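PDB 1JL5: outer membrane protein YopM from Yersinia pestis, which acts as a leucine-rich-repeat effector and virulence factor that probably alters host cell physiology and promotes bacterial survival in host tissues. Local coordinates for residues E186-L191 and I200-N205; K360-E365 and E371-P376. All blocks are in the same frame, centred on the assembly; numbering follows the deposited sequence.

Contact 1 (E186-L191 and I200-N205)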
loop_
_atom_site.group_PDB
_atom_site.type_symbol
_atom_site.label_atom_id
_atom_site.label_comp_id
_atom_site.label_asym_id
_atom_site.label_seq_id
_atom_site.Cartn_x
_atom_site.Cartn_y
_atom_site.Cartn_z
ATOM N N GLU A 186 1.925 -26.575 -19.324
ATOM C CA GLU A 186 2.336 -25.918 -20.545
ATOM C C GLU A 186 1.217 -26.159 -21.539
ATOM O O GLU A 186 1.111 -25.489 -22.558
ATOM C CB GLU A 186 3.651 -26.509 -21.034
ATOM C CG GLU A 186 4.792 -26.244 -20.077
ATOM C CD GLU A 186 6.093 -26.838 -20.548
ATOM O OE1 GLU A 186 6.548 -26.467 -21.652
ATOM O OE2 GLU A 186 6.659 -27.677 -19.813
ATOM N N GLU A 187 0.371 -27.125 -21.212
ATOM C CA GLU A 187 -0.769 -27.468 -22.040
ATOM C C GLU A 187 -1.847 -28.035 -21.145
ATOM O O GLU A 187 -1.569 -28.526 -20.056
ATOM C CB GLU A 187 -0.411 -28.535 -23.072
ATOM C CG GLU A 187 0.595 -28.119 -24.121
ATOM C CD GLU A 187 0.925 -29.264 -25.063
ATOM O OE1 GLU A 187 -0.010 -29.808 -25.692
ATOM O OE2 GLU A 187 2.118 -29.622 -25.170
ATOM N N LEU A 188 -3.081 -27.947 -21.609
ATOM C CA LEU A 188 -4.199 -28.505 -20.886
ATOM C C LEU A 188 -4.597 -29.691 -21.738
ATOM O O LEU A 188 -4.361 -29.696 -22.943
ATOM C CB LEU A 188 -5.360 -27.516 -20.815
ATOM C CG LEU A 188 -5.227 -26.339 -19.848
ATOM C CD1 LEU A 188 -6.470 -25.469 -19.938
ATOM C CD2 LEU A 188 -5.043 -26.858 -18.428
ATOM N N PRO A 189 -5.166 -30.730 -21.127
ATOM C CA PRO A 189 -5.552 -31.859 -21.968
ATOM C C PRO A 189 -6.708 -31.393 -22.842
ATOM O O PRO A 189 -7.237 -30.300 -22.642
ATOM C CB PRO A 189 -5.971 -32.915 -20.952
ATOM C CG PRO A 189 -6.497 -32.088 -19.817
ATOM C CD PRO A 189 -5.473 -30.989 -19.712
ATOM N N GLU A 190 -7.087 -32.206 -23.818
ATOM C CA GLU A 190 -8.193 -31.851 -24.690
ATOM C C GLU A 190 -9.393 -31.605 -23.795
ATOM O O GLU A 190 -9.615 -32.332 -22.830
ATOM C CB GLU A 190 -8.479 -32.989 -25.665
ATOM C CG GLU A 190 -9.658 -32.734 -26.574
ATOM C CD GLU A 190 -9.826 -33.827 -27.605
ATOM O OE1 GLU A 190 -9.927 -35.007 -27.207
ATOM O OE2 GLU A 190 -9.858 -33.499 -28.810
ATOM N N LEU A 191 -10.171 -30.581 -24.116
ATOM C CA LEU A 191 -11.320 -30.239 -23.298
ATOM C C LEU A 191 -12.627 -30.230 -24.068
ATOM O O LEU A 191 -13.684 -30.497 -23.506
ATOM C CB LEU A 191 -11.110 -28.853 -22.689
ATOM C CG LEU A 191 -9.785 -28.624 -21.964
ATOM C CD1 LEU A 191 -9.592 -27.133 -21.705
ATOM C CD2 LEU A 191 -9.771 -29.417 -20.668
ATOM N N ILE A 200 -13.281 -24.026 -15.987
ATOM C CA ILE A 200 -11.882 -24.370 -16.094
ATOM C C ILE A 200 -11.067 -23.254 -15.482
ATOM O O ILE A 200 -11.200 -22.091 -15.861
ATOM C CB ILE A 200 -11.410 -24.496 -17.551
ATOM C CG1 ILE A 200 -12.167 -25.610 -18.266
ATOM C CG2 ILE A 200 -9.904 -24.755 -17.580
ATOM C CD1 ILE A 200 -11.871 -25.656 -19.748
ATOM N N TYR A 201 -10.242 -23.612 -14.516
ATOM C CA TYR A 201 -9.349 -22.658 -13.897
ATOM C C TYR A 201 -8.005 -23.243 -14.251
ATOM O O TYR A 201 -7.667 -24.350 -13.834
ATOM C CB TYR A 201 -9.547 -22.606 -12.386
ATOM C CG TYR A 201 -10.877 -22.024 -11.996
ATOM C CD1 TYR A 201 -12.044 -22.774 -12.103
ATOM C CD2 TYR A 201 -10.977 -20.708 -11.553
ATOM C CE1 TYR A 201 -13.280 -22.227 -11.781
ATOM C CE2 TYR A 201 -12.209 -20.152 -11.229
ATOM C CZ TYR A 201 -13.355 -20.920 -11.346
ATOM O OH TYR A 201 -14.578 -20.384 -11.028
ATOM N N ALA A 202 -7.264 -22.518 -15.073
ATOM C CA ALA A 202 -5.958 -22.967 -15.506
ATOM C C ALA A 202 -5.057 -21.750 -15.516
ATOM O O ALA A 202 -4.044 -21.709 -16.200
ATOM C CB ALA A 202 -6.051 -23.578 -16.893
ATOM N N ASP A 203 -5.452 -20.743 -14.755
ATOM C CA ASP A 203 -4.670 -19.528 -14.653
ATOM C C ASP A 203 -3.345 -19.880 -14.004
ATOM O O ASP A 203 -3.193 -20.953 -13.415
ATOM C CB ASP A 203 -5.384 -18.520 -13.768
ATOM C CG ASP A 203 -5.708 -19.092 -12.406
ATOM O OD1 ASP A 203 -6.523 -20.037 -12.343
ATOM O OD2 ASP A 203 -5.139 -18.615 -11.406
ATOM N N ASN A 204 -2.388 -18.971 -14.109
ATOM C CA ASN A 204 -1.094 -19.176 -13.492
ATOM C C ASN A 204 -0.460 -20.501 -13.841
ATOM O O ASN A 204 -0.125 -21.303 -12.978
ATOM C CB ASN A 204 -1.238 -19.042 -11.988
ATOM C CG ASN A 204 -1.517 -17.627 -11.581
ATOM O OD1 ASN A 204 -0.613 -16.800 -11.556
ATOM N ND2 ASN A 204 -2.778 -17.325 -11.284
ATOM N N ASN A 205 -0.314 -20.716 -15.134
ATOM C CA ASN A 205 0.320 -21.900 -15.656
ATOM C C ASN A 205 1.159 -21.339 -16.770
ATOM O O ASN A 205 1.355 -20.139 -16.827
ATOM C CB ASN A 205 -0.730 -22.872 -16.168
ATOM C CG ASN A 205 -1.316 -23.694 -15.055
ATOM O OD1 ASN A 205 -0.604 -24.477 -14.432
ATOM N ND2 ASN A 205 -2.604 -23.513 -14.780
#

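Contact 2 (K360-E365 and E371-P376)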
loop_
_atom_site.group_PDB
_atom_site.type_symbol
_atom_site.label_atom_id
_atom_site.label_comp_id
_atom_site.label_asym_id
_atom_site.label_seq_id
_atom_site.Cartn_x
_atom_site.Cartn_y
_atom_site.Cartn_z
ATOM N N LYS A 360 -21.084 5.537 -4.520
ATOM C CA LYS A 360 -20.594 5.139 -3.214
ATOM C C LYS A 360 -19.112 5.401 -3.107
ATOM O O LYS A 360 -18.591 5.729 -2.044
ATOM C CB LYS A 360 -20.839 3.652 -2.991
ATOM C CG LYS A 360 -22.295 3.264 -3.042
ATOM C CD LYS A 360 -23.109 4.040 -2.018
ATOM C CE LYS A 360 -24.568 3.600 -2.032
ATOM N NZ LYS A 360 -25.165 3.706 -3.393
ATOM N N GLN A 361 -18.431 5.254 -4.230
ATOM C CA GLN A 361 -17.001 5.424 -4.239
ATOM C C GLN A 361 -16.510 6.329 -5.340
ATOM O O GLN A 361 -16.863 6.176 -6.507
ATOM C CB GLN A 361 -16.347 4.057 -4.356
ATOM C CG GLN A 361 -14.845 4.080 -4.371
ATOM C CD GLN A 361 -14.301 2.698 -4.564
ATOM O OE1 GLN A 361 -14.609 2.040 -5.552
ATOM N NE2 GLN A 361 -13.499 2.235 -3.615
ATOM N N LEU A 362 -15.695 7.292 -4.942
ATOM C CA LEU A 362 -15.117 8.220 -5.876
ATOM C C LEU A 362 -13.627 8.290 -5.611
ATOM O O LEU A 362 -13.194 8.872 -4.623
ATOM C CB LEU A 362 -15.716 9.612 -5.711
ATOM C CG LEU A 362 -15.099 10.596 -6.701
ATOM C CD1 LEU A 362 -15.453 10.168 -8.115
ATOM C CD2 LEU A 362 -15.590 12.003 -6.419
ATOM N N HIS A 363 -12.850 7.667 -6.482
ATOM C CA HIS A 363 -11.400 7.711 -6.368
ATOM C C HIS A 363 -10.939 8.388 -7.631
ATOM O O HIS A 363 -10.844 7.761 -8.680
ATOM C CB HIS A 363 -10.814 6.306 -6.275
ATOM C CG HIS A 363 -11.069 5.640 -4.960
ATOM N ND1 HIS A 363 -10.613 4.375 -4.664
ATOM C CD2 HIS A 363 -11.741 6.065 -3.864
ATOM C CE1 HIS A 363 -10.992 4.049 -3.441
ATOM N NE2 HIS A 363 -11.678 5.057 -2.936
ATOM N N VAL A 364 -10.695 9.687 -7.531
ATOM C CA VAL A 364 -10.258 10.470 -8.672
ATOM C C VAL A 364 -8.955 11.149 -8.295
ATOM O O VAL A 364 -8.595 12.210 -8.806
ATOM C CB VAL A 364 -11.325 11.499 -9.060
ATOM C CG1 VAL A 364 -10.843 12.344 -10.225
ATOM C CG2 VAL A 364 -12.597 10.768 -9.458
ATOM N N GLU A 365 -8.259 10.493 -7.383
ATOM C CA GLU A 365 -6.966 10.928 -6.885
ATOM C C GLU A 365 -6.015 11.146 -8.058
ATOM O O GLU A 365 -6.061 10.425 -9.053
ATOM C CB GLU A 365 -6.410 9.833 -5.970
ATOM C CG GLU A 365 -7.300 8.577 -5.985
ATOM C CD GLU A 365 -6.691 7.389 -5.276
ATOM O OE1 GLU A 365 -6.250 7.543 -4.113
ATOM O OE2 GLU A 365 -6.664 6.297 -5.880
ATOM N N GLU A 371 -11.113 21.562 -9.572
ATOM C CA GLU A 371 -11.934 21.579 -8.370
ATOM C C GLU A 371 -12.536 20.194 -8.180
ATOM O O GLU A 371 -12.687 19.439 -9.142
ATOM C CB GLU A 371 -13.063 22.595 -8.526
ATOM C CG GLU A 371 -14.058 22.220 -9.615
ATOM C CD GLU A 371 -15.083 23.305 -9.872
ATOM O OE1 GLU A 371 -15.693 23.792 -8.895
ATOM O OE2 GLU A 371 -15.282 23.668 -11.054
ATOM N N PHE A 372 -12.873 19.855 -6.942
ATOM C CA PHE A 372 -13.481 18.565 -6.675
ATOM C C PHE A 372 -14.939 18.680 -7.078
ATOM O O PHE A 372 -15.554 19.731 -6.920
ATOM C CB PHE A 372 -13.389 18.203 -5.192
ATOM C CG PHE A 372 -11.982 18.010 -4.696
ATOM C CD1 PHE A 372 -10.977 17.568 -5.552
ATOM C CD2 PHE A 372 -11.671 18.230 -3.357
ATOM C CE1 PHE A 372 -9.682 17.349 -5.085
ATOM C CE2 PHE A 372 -10.380 18.014 -2.879
ATOM C CZ PHE A 372 -9.383 17.571 -3.743
ATOM N N PRO A 373 -15.512 17.604 -7.620
ATOM C CA PRO A 373 -16.916 17.689 -8.015
ATOM C C PRO A 373 -17.771 17.663 -6.759
ATOM O O PRO A 373 -17.297 17.268 -5.691
ATOM C CB PRO A 373 -17.099 16.437 -8.852
ATOM C CG PRO A 373 -16.243 15.445 -8.112
ATOM C CD PRO A 373 -14.984 16.244 -7.834
ATOM N N ASP A 374 -19.020 18.096 -6.868
ATOM C CA ASP A 374 -19.894 18.052 -5.712
ATOM C C ASP A 374 -19.979 16.578 -5.358
ATOM O O ASP A 374 -20.188 15.733 -6.226
ATOM C CB ASP A 374 -21.282 18.599 -6.050
ATOM C CG ASP A 374 -21.263 20.081 -6.347
ATOM O OD1 ASP A 374 -20.698 20.838 -5.528
ATOM O OD2 ASP A 374 -21.813 20.491 -7.394
ATOM N N ILE A 375 -19.796 16.262 -4.088
ATOM C CA ILE A 375 -19.841 14.881 -3.657
ATOM C C ILE A 375 -21.225 14.481 -3.187
ATOM O O ILE A 375 -21.729 15.002 -2.195
ATOM C CB ILE A 375 -18.837 14.629 -2.517
ATOM C CG1 ILE A 375 -17.434 15.037 -2.973
ATOM C CG2 ILE A 375 -18.865 13.172 -2.106
ATOM C CD1 ILE A 375 -17.019 14.434 -4.312
ATOM N N PRO A 376 -21.873 13.560 -3.912
ATOM C CA PRO A 376 -23.208 13.124 -3.506
ATOM C C PRO A 376 -23.118 12.585 -2.087
ATOM O O PRO A 376 -22.090 12.032 -1.693
ATOM C CB PRO A 376 -23.534 12.033 -4.523
ATOM C CG PRO A 376 -22.844 12.528 -5.757
ATOM C CD PRO A 376 -21.501 12.974 -5.211
#

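Contact 1 (E186-L191 and I200-N205)
Ala202, whose CB meets both methyls of Leu188, has a carbonyl O gripped by two side-chain amides, those of Asn205 and Asn225. The Asn205 bond is short (ND2 to Ala202 O 2.7 Å) and almost straight at hydrogen (178°), and O lies in the plane of that amide. On the acceptor side, however, ND2 stands well above the carbonyl plane, 69° out of it. Asn205 ND2 also donates to Ala180 O, while OD1 accepts from Leu185 N; bonding at both ends of the amide fixes which way it is turned. Such stacked asparagines, one per coil, form the asparagine ladder of leucine-rich repeats.

Between the segments the contact is wholly apolar. Leu188 turns its forked end to the alanine, with CD1 3.6 Å and CD2 3.8 Å from Ala202 CB, and CD1 also approaches Ile200 CG2 at 4.2 Å. Ile200 serves both leucines because it branches: CG2 faces Leu188, whereas the other arm, extended at chi2 172°, carries CD1 to Leu191. There the two side chains meet tip to tip, Leu191 CD1 to Ile200 CD1 at 3.3 Å, closer than usual van der Waals contact. All four residues are buried.

The loop of LRR 6 thus covers the inward side of strand 199-201 in LRR 7. That strand is hydrogen-bonded through its backbone to strand 177-179 by Tyr201 and to strand 219-221 by Ile200, while the Tyr201 ring meets that of Phe177.

Contact 2 (K360-E365 and E371-P376)
Pro373 and Ile375 converge on one methyl of Leu362, CD2, within a leucine-rich-repeat coil at the start of LRR 15: the strand 361-363 supplies the leucine, and the loop that follows it supplies the other two. Early in that loop, the Phe372 side chain stays outside the cluster and packs on Met384 of strand 381-385 and on Glu380 of a second subunit, placing this turn beside an interface of the tetramer.

Pro373 is the first to touch. Its ring carbon CG stands 3.9 Å from Leu362 CD2, the proline and leucine side chains meeting at a slant, and the proline also leans on Met384.

Ile375 makes the nearer approach, although its CB does not point straight at the strand. Its side chain bends at chi2 -51°, which brings CD1 to the leucine's CD2. Pro376, next along, packs on Leu355 of the preceding coil, a residue that Leu362 also touches. The contact buries just 95 Å² in total, in keeping with both close approaches falling on the same leucine methyl.

Leu362 holds CG anti to its own backbone N (chi1 180°), which sends its forked end toward the loop; Leu362 CD2 is 3.5 Å from Ile375 CD1, and Ile375 CD1 is in turn 4.0 Å from Pro373 CG.

Contact 1 precedes contact 2 along the chain, with centres 42 Å apart and nearest atoms about 23 Å apart, so the two do not touch. Both draw on the same succession of parallel strands, at 199-201 and 361-363, in a solenoid of leucine-rich repeats. The sequences match in position: Leu188-Pro189-Glu190-Leu191 corresponds to Phe372-Pro373-Asp374-Ile375, and Ile200 to Leu362. The pairing differs, however. Contact 1 joins a loop to the strand of the following repeat, whereas contact 2 joins a strand to the loop after it. The same kind of leucine-to-loop packing thus recurs along the solenoid, in mid-chain and again near the last modelled residues, where Phe372 packs on a neighbouring subunit of the tetramer.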